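Local coordinates for protein CDP-6-deoxy-L-threo-D-glycero-4-hexulose-3-dehydrase (Yersinia pseudotuberculosis, PDB 3BCX) that probably catalyses the dehydrating removal of the C-3 hydroxyl from a CDP-6-deoxy-4-hexulose during dideoxysugar biosynthesis, using a pyridoxal phosphate-type cofactor on an aspartate aminotransferase fold, at residues S32-S37 against A369-R374; R105-G110 against K158-M163; G131-F136 against D389-V394. All coordinates share one frame; numbering follows the deposited sequence.

Contact 1: residues S32-S37 against A369-R374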
loop_
_atom_site.group_PDB
_atom_site.type_symbol
_atom_site.label_atom_id
_atom_site.label_comp_id
_atom_site.label_asym_id
_atom_site.label_seq_id
_atom_site.Cartn_x
_atom_site.Cartn_y
_atom_site.Cartn_z
ATOM N N SER A 32 -18.055 -23.250 20.753
ATOM C CA SER A 32 -17.978 -22.437 19.540
ATOM C C SER A 32 -17.970 -20.951 19.887
ATOM O O SER A 32 -18.645 -20.518 20.824
ATOM C CB SER A 32 -19.167 -22.728 18.621
ATOM O OG SER A 32 -19.201 -24.093 18.248
ATOM N N VAL A 33 -17.210 -20.174 19.125
ATOM C CA VAL A 33 -17.118 -18.739 19.362
ATOM C C VAL A 33 -18.021 -17.964 18.412
ATOM O O VAL A 33 -18.392 -18.454 17.347
ATOM C CB VAL A 33 -15.681 -18.242 19.173
ATOM C CG1 VAL A 33 -14.759 -18.943 20.153
ATOM C CG2 VAL A 33 -15.229 -18.497 17.743
ATOM N N VAL A 34 -18.390 -16.754 18.812
ATOM C CA VAL A 34 -19.224 -15.898 17.982
ATOM C C VAL A 34 -18.415 -14.624 17.770
ATOM O O VAL A 34 -18.619 -13.621 18.457
ATOM C CB VAL A 34 -20.554 -15.542 18.679
ATOM C CG1 VAL A 34 -21.469 -14.818 17.706
ATOM C CG2 VAL A 34 -21.223 -16.806 19.214
ATOM N N PRO A 35 -17.464 -14.653 16.822
ATOM C CA PRO A 35 -16.653 -13.458 16.578
ATOM C C PRO A 35 -17.508 -12.288 16.113
ATOM O O PRO A 35 -18.635 -12.474 15.655
ATOM C CB PRO A 35 -15.645 -13.934 15.533
ATOM C CG PRO A 35 -16.407 -14.955 14.778
ATOM C CD PRO A 35 -17.130 -15.718 15.861
ATOM N N PRO A 36 -16.984 -11.060 16.240
ATOM C CA PRO A 36 -17.713 -9.858 15.832
ATOM C C PRO A 36 -17.729 -9.649 14.317
ATOM O O PRO A 36 -18.560 -8.906 13.789
ATOM C CB PRO A 36 -16.967 -8.753 16.568
ATOM C CG PRO A 36 -15.543 -9.239 16.491
ATOM C CD PRO A 36 -15.672 -10.713 16.820
ATOM N N SER A 37 -16.806 -10.304 13.622
ATOM C CA SER A 37 -16.718 -10.196 12.172
ATOM C C SER A 37 -15.832 -11.317 11.660
ATOM O O SER A 37 -15.167 -11.989 12.441
ATOM C CB SER A 37 -16.123 -8.845 11.767
ATOM O OG SER A 37 -14.768 -8.753 12.169
ATOM N N ALA A 369 -17.850 -15.880 27.693
ATOM C CA ALA A 369 -18.903 -16.686 27.082
ATOM C C ALA A 369 -18.626 -16.957 25.600
ATOM O O ALA A 369 -19.486 -17.484 24.896
ATOM C CB ALA A 369 -20.248 -15.987 27.235
ATOM N N LYS A 370 -17.433 -16.586 25.136
ATOM C CA LYS A 370 -17.025 -16.792 23.742
ATOM C C LYS A 370 -17.673 -15.822 22.751
ATOM O O LYS A 370 -17.635 -16.052 21.551
ATOM C CB LYS A 370 -17.343 -18.222 23.286
ATOM C CG LYS A 370 -16.793 -19.333 24.163
ATOM C CD LYS A 370 -15.315 -19.504 23.968
ATOM C CE LYS A 370 -14.825 -20.756 24.671
ATOM N NZ LYS A 370 -13.374 -20.995 24.408
ATOM N N VAL A 371 -18.280 -14.751 23.245
ATOM C CA VAL A 371 -18.918 -13.783 22.364
ATOM C C VAL A 371 -18.003 -12.587 22.172
ATOM O O VAL A 371 -17.737 -11.838 23.112
ATOM C CB VAL A 371 -20.262 -13.315 22.934
ATOM C CG1 VAL A 371 -20.870 -12.249 22.033
ATOM C CG2 VAL A 371 -21.201 -14.511 23.064
ATOM N N GLY A 372 -17.521 -12.416 20.942
ATOM C CA GLY A 372 -16.621 -11.322 20.636
ATOM C C GLY A 372 -17.259 -9.944 20.599
ATOM O O GLY A 372 -18.421 -9.778 20.219
ATOM N N THR A 373 -16.487 -8.943 21.005
ATOM C CA THR A 373 -16.972 -7.577 20.999
ATOM C C THR A 373 -15.866 -6.671 20.488
ATOM O O THR A 373 -14.687 -7.042 20.495
ATOM C CB THR A 373 -17.380 -7.096 22.419
ATOM O OG1 THR A 373 -16.259 -7.214 23.304
ATOM C CG2 THR A 373 -18.548 -7.917 22.959
ATOM N N ARG A 374 -16.272 -5.489 20.038
ATOM C CA ARG A 374 -15.370 -4.471 19.527
ATOM C C ARG A 374 -15.951 -3.136 19.969
ATOM O O ARG A 374 -17.174 -2.978 20.016
ATOM C CB ARG A 374 -15.316 -4.510 17.988
ATOM C CG ARG A 374 -14.587 -5.710 17.403
ATOM C CD ARG A 374 -13.112 -5.658 17.755
ATOM N NE ARG A 374 -12.367 -6.763 17.164
ATOM C CZ ARG A 374 -12.342 -8.002 17.644
ATOM N NH1 ARG A 374 -13.023 -8.315 18.741
ATOM N NH2 ARG A 374 -11.631 -8.931 17.027
#

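Contact 2: residues R105-G110 against K158-M163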
loop_
_atom_site.group_PDB
_atom_site.type_symbol
_atom_site.label_atom_id
_atom_site.label_comp_id
_atom_site.label_asym_id
_atom_site.label_seq_id
_atom_site.Cartn_x
_atom_site.Cartn_y
_atom_site.Cartn_z
ATOM N N ARG A 105 -10.266 24.808 -6.983
ATOM C CA ARG A 105 -10.858 24.027 -5.908
ATOM C C ARG A 105 -10.016 22.833 -5.471
ATOM O O ARG A 105 -10.522 21.866 -4.902
ATOM C CB ARG A 105 -12.279 23.585 -6.249
ATOM C CG ARG A 105 -12.431 22.161 -6.646
ATOM C CD ARG A 105 -13.809 21.929 -7.225
ATOM N NE ARG A 105 -14.867 21.738 -6.257
ATOM C CZ ARG A 105 -15.938 21.005 -6.515
ATOM N NH1 ARG A 105 -16.066 20.431 -7.705
ATOM N NH2 ARG A 105 -16.838 20.792 -5.568
ATOM N N ALA A 106 -8.719 22.905 -5.735
ATOM C CA ALA A 106 -7.818 21.854 -5.301
ATOM C C ALA A 106 -7.619 22.088 -3.806
ATOM O O ALA A 106 -7.518 23.231 -3.363
ATOM C CB ALA A 106 -6.489 21.967 -6.026
ATOM N N LEU A 107 -7.581 21.018 -3.021
ATOM C CA LEU A 107 -7.368 21.162 -1.589
ATOM C C LEU A 107 -5.946 21.651 -1.330
ATOM O O LEU A 107 -4.988 21.124 -1.897
ATOM C CB LEU A 107 -7.606 19.825 -0.884
ATOM C CG LEU A 107 -9.015 19.603 -0.325
ATOM C CD1 LEU A 107 -10.054 20.033 -1.337
ATOM C CD2 LEU A 107 -9.187 18.139 0.046
ATOM N N LYS A 108 -5.814 22.663 -0.480
ATOM C CA LYS A 108 -4.507 23.226 -0.145
ATOM C C LYS A 108 -4.261 23.185 1.356
ATOM O O LYS A 108 -5.206 23.183 2.143
ATOM C CB LYS A 108 -4.406 24.678 -0.636
ATOM C CG LYS A 108 -4.129 24.813 -2.124
ATOM C CD LYS A 108 -5.179 25.662 -2.814
ATOM C CE LYS A 108 -5.231 27.082 -2.247
ATOM N NZ LYS A 108 -6.227 27.931 -2.972
ATOM N N PRO A 109 -2.983 23.155 1.771
ATOM C CA PRO A 109 -2.655 23.121 3.199
ATOM C C PRO A 109 -3.365 24.276 3.889
ATOM O O PRO A 109 -3.354 25.397 3.380
ATOM C CB PRO A 109 -1.138 23.298 3.211
ATOM C CG PRO A 109 -0.714 22.673 1.923
ATOM C CD PRO A 109 -1.757 23.181 0.951
ATOM N N GLY A 110 -3.980 24.008 5.037
ATOM C CA GLY A 110 -4.684 25.058 5.750
ATOM C C GLY A 110 -6.180 25.050 5.486
ATOM O O GLY A 110 -6.945 25.643 6.245
ATOM N N LYS A 158 -12.604 28.635 4.964
ATOM C CA LYS A 158 -11.586 27.633 4.671
ATOM C C LYS A 158 -12.161 26.254 4.373
ATOM O O LYS A 158 -11.482 25.394 3.814
ATOM C CB LYS A 158 -10.588 27.557 5.827
ATOM C CG LYS A 158 -9.701 28.787 5.915
ATOM C CD LYS A 158 -8.825 28.771 7.158
ATOM C CE LYS A 158 -7.897 29.977 7.194
ATOM N NZ LYS A 158 -7.161 30.052 8.488
ATOM N N THR A 159 -13.420 26.050 4.739
ATOM C CA THR A 159 -14.063 24.770 4.500
ATOM C C THR A 159 -13.906 24.422 3.037
ATOM O O THR A 159 -14.122 25.248 2.154
ATOM C CB THR A 159 -15.533 24.812 4.860
ATOM O OG1 THR A 159 -15.663 25.112 6.257
ATOM C CG2 THR A 159 -16.190 23.475 4.557
ATOM N N LYS A 160 -13.547 23.179 2.767
ATOM C CA LYS A 160 -13.293 22.804 1.394
ATOM C C LYS A 160 -13.932 21.483 0.991
ATOM O O LYS A 160 -14.259 21.273 -0.176
ATOM C CB LYS A 160 -11.778 22.754 1.239
ATOM C CG LYS A 160 -11.277 22.775 -0.163
ATOM C CD LYS A 160 -11.398 24.132 -0.788
ATOM C CE LYS A 160 -10.746 24.079 -2.153
ATOM N NZ LYS A 160 -11.005 25.282 -2.969
ATOM N N ALA A 161 -14.129 20.601 1.965
ATOM C CA ALA A 161 -14.718 19.301 1.677
ATOM C C ALA A 161 -15.330 18.624 2.892
ATOM O O ALA A 161 -15.157 19.064 4.029
ATOM C CB ALA A 161 -13.660 18.383 1.077
ATOM N N ILE A 162 -16.056 17.543 2.624
ATOM C CA ILE A 162 -16.679 16.736 3.659
ATOM C C ILE A 162 -16.306 15.286 3.385
ATOM O O ILE A 162 -16.646 14.738 2.335
ATOM C CB ILE A 162 -18.220 16.839 3.642
ATOM C CG1 ILE A 162 -18.668 18.251 4.038
ATOM C CG2 ILE A 162 -18.808 15.820 4.608
ATOM C CD1 ILE A 162 -20.152 18.510 3.805
ATOM N N MET A 163 -15.593 14.678 4.326
ATOM C CA MET A 163 -15.192 13.280 4.205
ATOM C C MET A 163 -15.693 12.573 5.447
ATOM O O MET A 163 -15.231 12.833 6.556
ATOM C CB MET A 163 -13.670 13.151 4.095
ATOM C CG MET A 163 -13.189 11.722 3.852
ATOM S SD MET A 163 -11.553 11.677 3.077
ATOM C CE MET A 163 -11.157 9.900 3.148
#

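Contact 3: residues G131-F136 against D389-V394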
loop_
_atom_site.group_PDB
_atom_site.type_symbol
_atom_site.label_atom_id
_atom_site.label_comp_id
_atom_site.label_asym_id
_atom_site.label_seq_id
_atom_site.Cartn_x
_atom_site.Cartn_y
_atom_site.Cartn_z
ATOM N N GLY A 131 -1.826 18.194 4.963
ATOM C CA GLY A 131 -1.722 19.555 5.452
ATOM C C GLY A 131 -3.028 20.268 5.715
ATOM O O GLY A 131 -3.013 21.455 6.061
ATOM N N LEU A 132 -4.150 19.569 5.548
ATOM C CA LEU A 132 -5.448 20.177 5.795
ATOM C C LEU A 132 -5.869 20.082 7.259
ATOM O O LEU A 132 -5.211 19.424 8.062
ATOM C CB LEU A 132 -6.519 19.574 4.888
ATOM C CG LEU A 132 -6.550 20.233 3.505
ATOM C CD1 LEU A 132 -5.390 19.711 2.670
ATOM C CD2 LEU A 132 -7.880 19.949 2.811
ATOM N N ILE A 133 -6.967 20.754 7.598
ATOM C CA ILE A 133 -7.460 20.804 8.971
ATOM C C ILE A 133 -8.829 20.153 9.163
ATOM O O ILE A 133 -9.824 20.569 8.558
ATOM C CB ILE A 133 -7.566 22.272 9.459
ATOM C CG1 ILE A 133 -6.244 23.005 9.207
ATOM C CG2 ILE A 133 -7.928 22.305 10.943
ATOM C CD1 ILE A 133 -5.077 22.451 9.997
ATOM N N PRO A 134 -8.895 19.116 10.009
ATOM C CA PRO A 134 -10.163 18.429 10.268
ATOM C C PRO A 134 -11.068 19.276 11.173
ATOM O O PRO A 134 -10.601 19.860 12.150
ATOM C CB PRO A 134 -9.727 17.136 10.972
ATOM C CG PRO A 134 -8.296 16.961 10.561
ATOM C CD PRO A 134 -7.766 18.363 10.584
ATOM N N VAL A 135 -12.352 19.342 10.838
ATOM C CA VAL A 135 -13.323 20.076 11.644
ATOM C C VAL A 135 -14.408 19.076 12.049
ATOM O O VAL A 135 -15.135 18.554 11.195
ATOM C CB VAL A 135 -13.950 21.247 10.860
ATOM C CG1 VAL A 135 -14.917 22.004 11.748
ATOM C CG2 VAL A 135 -12.856 22.188 10.384
ATOM N N PHE A 136 -14.509 18.812 13.350
ATOM C CA PHE A 136 -15.465 17.838 13.869
ATOM C C PHE A 136 -16.810 18.351 14.400
ATOM O O PHE A 136 -16.895 19.413 15.020
ATOM C CB PHE A 136 -14.833 17.026 15.008
ATOM C CG PHE A 136 -13.512 16.401 14.674
ATOM C CD1 PHE A 136 -12.325 16.995 15.093
ATOM C CD2 PHE A 136 -13.450 15.190 13.987
ATOM C CE1 PHE A 136 -11.095 16.395 14.838
ATOM C CE2 PHE A 136 -12.223 14.578 13.725
ATOM C CZ PHE A 136 -11.042 15.183 14.155
ATOM N N ASP A 389 -0.959 16.507 19.366
ATOM C CA ASP A 389 -0.455 17.735 18.774
ATOM C C ASP A 389 -1.038 18.057 17.405
ATOM O O ASP A 389 -0.509 18.905 16.696
ATOM C CB ASP A 389 1.074 17.670 18.681
ATOM C CG ASP A 389 1.747 17.845 20.032
ATOM O OD1 ASP A 389 2.744 17.137 20.310
ATOM O OD2 ASP A 389 1.279 18.702 20.816
ATOM N N VAL A 390 -2.127 17.392 17.034
ATOM C CA VAL A 390 -2.756 17.623 15.736
ATOM C C VAL A 390 -3.571 18.912 15.714
ATOM O O VAL A 390 -4.229 19.256 16.691
ATOM C CB VAL A 390 -3.690 16.438 15.339
ATOM C CG1 VAL A 390 -4.527 16.810 14.123
ATOM C CG2 VAL A 390 -2.862 15.203 15.033
ATOM N N LYS A 391 -3.522 19.632 14.599
ATOM C CA LYS A 391 -4.293 20.861 14.496
ATOM C C LYS A 391 -5.675 20.572 13.916
ATOM O O LYS A 391 -5.805 20.104 12.785
ATOM C CB LYS A 391 -3.575 21.906 13.638
ATOM C CG LYS A 391 -4.419 23.164 13.491
ATOM C CD LYS A 391 -3.664 24.387 12.958
ATOM C CE LYS A 391 -4.615 25.593 12.931
ATOM N NZ LYS A 391 -4.006 26.840 12.403
ATOM N N TYR A 392 -6.707 20.861 14.704
ATOM C CA TYR A 392 -8.081 20.624 14.289
ATOM C C TYR A 392 -9.037 21.590 14.985
ATOM O O TYR A 392 -8.643 22.315 15.891
ATOM C CB TYR A 392 -8.493 19.192 14.654
ATOM C CG TYR A 392 -8.479 18.929 16.146
ATOM C CD1 TYR A 392 -7.312 18.528 16.797
ATOM C CD2 TYR A 392 -9.633 19.092 16.914
ATOM C CE1 TYR A 392 -7.297 18.292 18.180
ATOM C CE2 TYR A 392 -9.626 18.862 18.292
ATOM C CZ TYR A 392 -8.458 18.460 18.917
ATOM O OH TYR A 392 -8.457 18.210 20.275
ATOM N N ARG A 393 -10.294 21.587 14.557
ATOM C CA ARG A 393 -11.318 22.421 15.171
ATOM C C ARG A 393 -12.521 21.545 15.470
ATOM O O ARG A 393 -12.777 20.567 14.766
ATOM C CB ARG A 393 -11.788 23.549 14.242
ATOM C CG ARG A 393 -10.793 24.671 14.004
ATOM C CD ARG A 393 -11.516 25.943 13.536
ATOM N NE ARG A 393 -12.277 25.747 12.299
ATOM C CZ ARG A 393 -13.605 25.759 12.212
ATOM N NH1 ARG A 393 -14.350 25.956 13.295
ATOM N NH2 ARG A 393 -14.194 25.587 11.034
ATOM N N VAL A 394 -13.246 21.885 16.527
ATOM C CA VAL A 394 -14.460 21.163 16.864
ATOM C C VAL A 394 -15.550 22.212 17.056
ATOM O O VAL A 394 -15.371 23.181 17.786
ATOM C CB VAL A 394 -14.290 20.273 18.134
ATOM C CG1 VAL A 394 -13.017 20.620 18.861
ATOM C CG2 VAL A 394 -15.517 20.407 19.041
HETATM O O HOH W 1 -4.221 19.071 10.724
#

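Contact 1: residues S32-S37 against A369-R374
The Pro36 ring lies over one face of the Arg374 guanidinium, its CG 3.5 Å from Arg374 NH1 and displaced from the centre toward the rim. Arg374 is folded back to reach it: the chain bends at chi2 (-66°), and NH1 donates to Thr373 O (2.7 Å), which lies in the guanidinium plane and so fixes the group's rotation. One atom, NH1, thus both grips its own backbone and meets the proline.

Upstream, 32-37 and 369-374 run in nearly the same direction, and a single beta bridge between Val34 and Val371 ties the loop after helix 3-21 to the loop after helix 359-368. Val34 N donates to Lys370 O at 2.9 Å and almost straight (170°), while Gly372 N returns a bond to Val34 O (3.0 Å) from above the carbonyl plane. Lys370 is the C' residue of the Schellman motif closing helix 359-368. Its aliphatic chain runs past Val33, Lys370 CD 3.9 Å from Val33 CG1. Val34 and Val371 share Val425 of helix 419-432 as a neighbour. Trp410 of strand 408-411 touches Pro36 and Arg374, and Arg374 also packs on Tyr280 of the second subunit.

Backbone bonds therefore fix the register of two loop segments, with hydrocarbon filling in around them and no salt bridge between them; the arginine contributes a flat surface, its charge probably eased by the Thr373 carbonyl.

Contact 2: residues R105-G110 against K158-M163
Leu107 and Lys160 lie antiparallel as side chains, the CD1 methyl of Leu107 pressed against CG of Lys160. At 3.2 Å this carbon pair is closer than usual, and the exact placing of the methyl is doubtful. The contact lies at the start of strand 159-165 in the central sheet of the aspartate aminotransferase fold, where the loop leading into strand 112-116 packs against its first residues. No hydrogen bond joins the two segments; the contact is one of packing.

Lys160 supplies most of it. Its CG is anti to the backbone N (chi1 -163°) and the chain then bends at chi2 (74°), which carries the rest of the side chain along the loop backbone. CE passes 3.5 Å from Arg105 O and 3.6 Å from Ala106 O, so its polarised methylene lies beside two carbonyl oxygens. The ammonium end continues to the start of the loop, where NZ hydrogen-bonds to Val104 O. The Lys108 NZ is 5.5 Å from Lys160 NZ, a like charge that is probably mildly unfavourable.

Farther out, strand 187-191 and the residues just before it position the loop: Arg105 O accepts from Trp187 NE1, and the Arg105 side chain makes a cation-pi contact with the same indole and a hydrogen bond to Asn185 O. Leu107 is buried among Leu94, Leu97 and Trp187. Strand 112-116 pairs with the other segment, the Glu112 backbone hydrogen-bonding to those of Lys158 and Lys160.

At the far end, the extended Lys158 chain runs alongside the positive-phi Gly110, and CD of Lys158 comes 3.8 Å from the Gly110 carbonyl O.

Contact 3: residues G131-F136 against D389-V394
Backbone hydrogen bonds set Val135 beside Arg393 and Phe136 beside Val394 as parallel bridges. Arg393 N donates to Pro134 O at 3.0 Å, and Arg393 O accepts from Phe136 N at 2.8 Å, with an N-H...O angle of 163°. The same Arg393 O also receives a CA-H...O contact from Val135, 3.2 Å from its CA. Before the strands properly meet, a water takes over the pairing, donating both to Leu132 O and to Lys391 O and so spanning the wider gap. The CD of Pro134 sits 3.4 Å from the same Lys391 O.

Nonpolar packing flanks this ladder. Ile133 crosses Lys391 obliquely, its CD1 3.6 Å from CG of the lysine. Tyr392 has CG between the backbone N and the carbonyl carbon (chi1 63°), which brings its ring across that of Phe136. The two planes are inclined at 70°, with Tyr392 CD2 at the phenylalanine edge, 3.7 Å from CE1.

A charged group lies on the face occupied by Val135 and Arg393. The two side chains point the same way, and CG1 of Val135 sits over one guanidinium face near its rim. The polar end is occupied beyond the pair: Arg393 NE forms a salt bridge with Glu112, and NH2 bonds to Ala154 O, which should anchor the group over the valine.

Within this chain, strand 393-394 is the last strand at this edge of the large mixed sheet. On its inner side strand 133-137 pairs in turn with 112-116, and helix 121-129 packs against Pro134 and Val390.

Contacts 2 and 3 belong to the same end of the large sheet, their centres about 12 Å apart, and they touch directly: Gly110 N probably hydrogen-bonds to Gly131 O, and Leu107 packs on Leu132. Contact 1, joining loops beside helix 419-432, is on the opposite side of the chain's centre from contact 2, and its centre is about 35 Å from that of contact 3. All three are partly buried, with a mix of buried and exposed residues. Contacts 1 and 3 are held by backbone hydrogen bonds, one as a lone bridge between loops and the other as true strand pairing, whereas contact 2 relies on packing, with the Lys160 and Arg105 ends bound outside its segments.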